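Local coordinates for hydroxylase (Rhodococcus sp., PDB 2OR0), which is a putative flavin-dependent hydroxylase of the acyl-CoA dehydrogenase fold, probably using reduced flavin to put one atom of molecular oxygen into its substrate, at residues Arg24-Asp27 against Arg28-Val32; Phe218-Gly221 against Tyr222-Leu225. All coordinates share one frame; numbering follows the deposited sequence.

Contact 1: Arg24-Asp27 against Arg28-Val32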
loop_
_atom_site.group_PDB
_atom_site.type_symbol
_atom_site.label_atom_id
_atom_site.label_comp_id
_atom_site.label_asym_id
_atom_site.label_seq_id
_atom_site.Cartn_x
_atom_site.Cartn_y
_atom_site.Cartn_z
ATOM N N ARG A 24 -5.324 13.727 13.716
ATOM C CA ARG A 24 -6.644 14.207 13.347
ATOM C C ARG A 24 -7.292 13.356 12.231
ATOM O O ARG A 24 -8.487 13.066 12.308
ATOM C CB ARG A 24 -6.600 15.702 12.981
ATOM C CG ARG A 24 -7.841 16.498 13.412
ATOM C CD ARG A 24 -8.930 16.490 12.324
ATOM N NE ARG A 24 -10.251 17.015 12.729
ATOM C CZ ARG A 24 -10.693 18.255 12.490
ATOM N NH1 ARG A 24 -9.933 19.155 11.865
ATOM N NH2 ARG A 24 -11.911 18.601 12.886
ATOM N N VAL A 25 -6.523 12.953 11.214
ATOM C CA VAL A 25 -7.114 12.143 10.127
ATOM C C VAL A 25 -7.814 10.876 10.656
ATOM O O VAL A 25 -8.959 10.616 10.304
ATOM C CB VAL A 25 -6.120 11.830 8.957
ATOM C CG1 VAL A 25 -6.746 10.818 7.981
ATOM C CG2 VAL A 25 -5.761 13.101 8.223
ATOM N N LEU A 26 -7.136 10.116 11.517
ATOM C CA LEU A 26 -7.758 8.933 12.144
ATOM C C LEU A 26 -9.023 9.249 12.967
ATOM O O LEU A 26 -9.963 8.460 12.970
ATOM C CB LEU A 26 -6.743 8.147 12.974
ATOM C CG LEU A 26 -7.045 6.682 13.353
ATOM C CD1 LEU A 26 -7.675 5.845 12.220
ATOM C CD2 LEU A 26 -5.764 6.021 13.834
ATOM N N ASP A 27 -9.059 10.405 13.635
ATOM C CA ASP A 27 -10.262 10.845 14.365
ATOM C C ASP A 27 -11.405 11.117 13.400
ATOM O O ASP A 27 -12.555 10.797 13.705
ATOM C CB ASP A 27 -10.009 12.127 15.177
ATOM C CG ASP A 27 -8.977 11.944 16.270
ATOM O OD1 ASP A 27 -8.993 10.889 16.959
ATOM O OD2 ASP A 27 -8.161 12.877 16.445
ATOM N N ARG A 28 -11.094 11.725 12.254
ATOM C CA ARG A 28 -12.108 11.966 11.210
ATOM C C ARG A 28 -12.667 10.666 10.602
ATOM O O ARG A 28 -13.856 10.563 10.313
ATOM C CB ARG A 28 -11.551 12.848 10.097
ATOM C CG ARG A 28 -11.098 14.214 10.538
ATOM C CD ARG A 28 -10.888 15.083 9.338
ATOM N NE ARG A 28 -9.527 15.588 9.295
ATOM C CZ ARG A 28 -8.974 16.153 8.223
ATOM N NH1 ARG A 28 -9.665 16.278 7.087
ATOM N NH2 ARG A 28 -7.720 16.578 8.284
ATOM N N ILE A 29 -11.791 9.689 10.414
ATOM C CA ILE A 29 -12.169 8.341 9.980
ATOM C C ILE A 29 -13.097 7.672 11.007
ATOM O O ILE A 29 -14.100 7.047 10.640
ATOM C CB ILE A 29 -10.893 7.484 9.723
ATOM C CG1 ILE A 29 -10.134 8.001 8.486
ATOM C CG2 ILE A 29 -11.221 5.978 9.607
ATOM C CD1 ILE A 29 -10.896 7.837 7.149
ATOM N N GLU A 30 -12.775 7.840 12.292
ATOM C CA GLU A 30 -13.529 7.200 13.372
ATOM C C GLU A 30 -14.949 7.738 13.363
ATOM O O GLU A 30 -15.900 6.987 13.560
ATOM C CB GLU A 30 -12.856 7.427 14.737
ATOM C CG GLU A 30 -11.610 6.528 15.023
ATOM C CD GLU A 30 -10.746 7.003 16.235
ATOM O OE1 GLU A 30 -11.293 7.637 17.191
ATOM O OE2 GLU A 30 -9.510 6.737 16.233
ATOM N N VAL A 31 -15.078 9.042 13.092
ATOM C CA VAL A 31 -16.369 9.713 13.009
ATOM C C VAL A 31 -17.244 9.138 11.892
ATOM O O VAL A 31 -18.444 8.947 12.085
ATOM C CB VAL A 31 -16.212 11.259 12.889
ATOM C CG1 VAL A 31 -17.523 11.928 12.469
ATOM C CG2 VAL A 31 -15.718 11.870 14.223
ATOM N N VAL A 32 -16.652 8.846 10.733
ATOM C CA VAL A 32 -17.426 8.277 9.623
ATOM C C VAL A 32 -17.312 6.763 9.491
ATOM O O VAL A 32 -17.629 6.220 8.437
ATOM C CB VAL A 32 -17.109 8.961 8.275
ATOM C CG1 VAL A 32 -17.601 10.406 8.306
ATOM C CG2 VAL A 32 -15.603 8.894 7.948
HETATM O O HOH W 1 -13.071 10.023 16.842
#

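Contact 2: Phe218-Gly221 against Tyr222-Leu225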
loop_
_atom_site.group_PDB
_atom_site.type_symbol
_atom_site.label_atom_id
_atom_site.label_comp_id
_atom_site.label_asym_id
_atom_site.label_seq_id
_atom_site.Cartn_x
_atom_site.Cartn_y
_atom_site.Cartn_z
ATOM N N PHE A 218 3.244 10.877 -25.186
ATOM C CA PHE A 218 4.458 11.639 -24.943
ATOM C C PHE A 218 4.509 12.050 -23.470
ATOM O O PHE A 218 3.535 12.594 -22.945
ATOM C CB PHE A 218 4.522 12.896 -25.828
ATOM C CG PHE A 218 5.640 13.836 -25.450
ATOM C CD1 PHE A 218 6.964 13.490 -25.705
ATOM C CD2 PHE A 218 5.366 15.057 -24.826
ATOM C CE1 PHE A 218 8.013 14.355 -25.356
ATOM C CE2 PHE A 218 6.406 15.922 -24.475
ATOM C CZ PHE A 218 7.717 15.570 -24.730
ATOM N N VAL A 219 5.649 11.781 -22.835
ATOM C CA VAL A 219 5.880 12.166 -21.442
ATOM C C VAL A 219 7.130 13.068 -21.370
ATOM O O VAL A 219 8.247 12.616 -21.642
ATOM C CB VAL A 219 6.043 10.920 -20.505
ATOM C CG1 VAL A 219 6.256 11.369 -19.045
ATOM C CG2 VAL A 219 4.821 9.977 -20.597
ATOM N N PRO A 220 6.934 14.357 -21.039
ATOM C CA PRO A 220 8.059 15.301 -20.869
ATOM C C PRO A 220 9.063 14.857 -19.799
ATOM O O PRO A 220 8.675 14.148 -18.852
ATOM C CB PRO A 220 7.373 16.614 -20.448
ATOM C CG PRO A 220 5.938 16.264 -20.129
ATOM C CD PRO A 220 5.612 14.985 -20.829
ATOM N N GLY A 221 10.335 15.252 -19.950
ATOM C CA GLY A 221 11.405 14.904 -19.001
ATOM C C GLY A 221 11.065 15.249 -17.542
ATOM O O GLY A 221 11.340 14.460 -16.623
ATOM N N TYR A 222 10.442 16.410 -17.332
ATOM C CA TYR A 222 10.135 16.892 -15.983
ATOM C C TYR A 222 9.034 16.074 -15.268
ATOM O O TYR A 222 8.808 16.255 -14.063
ATOM C CB TYR A 222 9.795 18.397 -15.995
ATOM C CG TYR A 222 8.400 18.754 -16.489
ATOM C CD1 TYR A 222 7.314 18.724 -15.634
ATOM C CD2 TYR A 222 8.187 19.154 -17.823
ATOM C CE1 TYR A 222 6.040 19.038 -16.081
ATOM C CE2 TYR A 222 6.925 19.478 -18.278
ATOM C CZ TYR A 222 5.857 19.426 -17.408
ATOM O OH TYR A 222 4.600 19.736 -17.861
ATOM N N ARG A 223 8.366 15.190 -16.020
ATOM C CA ARG A 223 7.338 14.282 -15.479
ATOM C C ARG A 223 7.866 12.873 -15.255
ATOM O O ARG A 223 7.096 11.922 -15.152
ATOM C CB ARG A 223 6.115 14.232 -16.396
ATOM C CG ARG A 223 5.237 15.455 -16.287
ATOM C CD ARG A 223 4.029 15.256 -17.127
ATOM N NE ARG A 223 3.212 16.451 -17.243
ATOM C CZ ARG A 223 2.228 16.592 -18.136
ATOM N NH1 ARG A 223 1.949 15.607 -19.000
ATOM N NH2 ARG A 223 1.513 17.717 -18.163
ATOM N N THR A 224 9.182 12.744 -15.173
ATOM C CA THR A 224 9.812 11.464 -14.941
ATOM C C THR A 224 10.797 11.546 -13.772
ATOM O O THR A 224 11.278 12.638 -13.426
ATOM C CB THR A 224 10.537 10.918 -16.209
ATOM O OG1 THR A 224 11.815 11.530 -16.356
ATOM C CG2 THR A 224 9.729 11.160 -17.475
ATOM N N LEU A 225 11.055 10.398 -13.155
ATOM C CA LEU A 225 12.202 10.203 -12.281
ATOM C C LEU A 225 12.908 8.940 -12.728
ATOM O O LEU A 225 12.280 8.018 -13.248
ATOM C CB LEU A 225 11.780 10.061 -10.813
ATOM C CG LEU A 225 11.141 11.296 -10.160
ATOM C CD1 LEU A 225 10.422 10.995 -8.825
ATOM C CD2 LEU A 225 12.186 12.455 -9.996
#

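Contact 1: Arg24-Asp27 against Arg28-Val32
R24 bends at its second torsion (chi2 -89°), which carries its CD across the R28 chain, itself kinked at chi3 (-122°); the two side chains, one turn apart on the N-terminal helix 24-31, cross at about a right angle. A methylene makes the touch: CD of R24 lies 3.2 Å from NE of R28, and the guanidinium planes are turned 66° from each other. The like charges, NE to NE 3.8 Å, probably disfavour this approach, but NH2 of R28 is hydrogen-bonded to Y74 OH, which fixes the outer end of that side chain beside CG2 of V25. Four successive i to i+4 amide bonds hold the helix, the first from R28 N to R24 O at 2.9 Å. On the buried side V25 and I29 face helix 78-91, with CG1 of V25 and CG1 of I29 4.4 Å apart. Elsewhere on the helix D27 and E30 run alongside each other, carboxylate planes nearly perpendicular; OD1 of D27 is 4.0 Å from OE1 of E30, a like-charge pairing that is probably unfavourable. L26 contributes its CG, 3.8 Å from OE2 of E30. A water bridges D27 and E30, donating to D27 O and, at 3.0 Å, to OE1 of E30.

Contact 2: Phe218-Gly221 against Tyr222-Leu225
The pyrrolidine of P220 packs against both Y222 and R223 where two overlapping type I beta turns carry strand 217-220 into strand 224-226, two strands of the acyl-CoA dehydrogenase-like beta region. Packing is close around the proline: its CB reaches 3.6 Å from CE2 of the Y222 ring, while its CG sits 3.7 Å from CD of R223 and over one face of the guanidinium. An extended R223 chain (chi2 -175°, chi3 -172°) runs past the pyrrolidine to a salt bridge between its NE and E119 of helix 114-121. Deeper in, CG1 of the buried V219 touches CG2 of T224 at 3.8 Å. By contrast, F218 is exposed and does not touch 222-225, and the partly exposed G221 gives no side chain to the packing. The first turn closes with R223 N on P220 O at 3.0 Å, the donor standing well above the carbonyl plane. The second closes on G221 O, which takes two bonds from T224, from N at 3.1 Å and from OG1 at 3.0 Å. The hydroxyl arrives only 16° from the carbonyl plane, the amide from far above it. This double grip on one carbonyl probably helps fix where T224 starts its strand.

Overall arrangement
Contact 1 and contact 2 belong to separate parts of one chain, their centres 36 Å apart and their nearest atoms about 24 Å apart, so neither touches the other. Contact 1 is partly buried: one side of the N-terminal helix rests on helices 51-60 and 78-91, while the charged side chains of R24, D27 and E30 are exposed. Contact 2 lies at the surface, farther from the chain centre, and joins two strands that pair with different neighbours, 145-155 and 182-188. In 24-32 regular amide bonds hold the helix and like charges meet along it; in 218-225 a proline, an aromatic ring and a glycine carbonyl that accepts two hydrogen bonds shape a turn, and R223 pairs with E119.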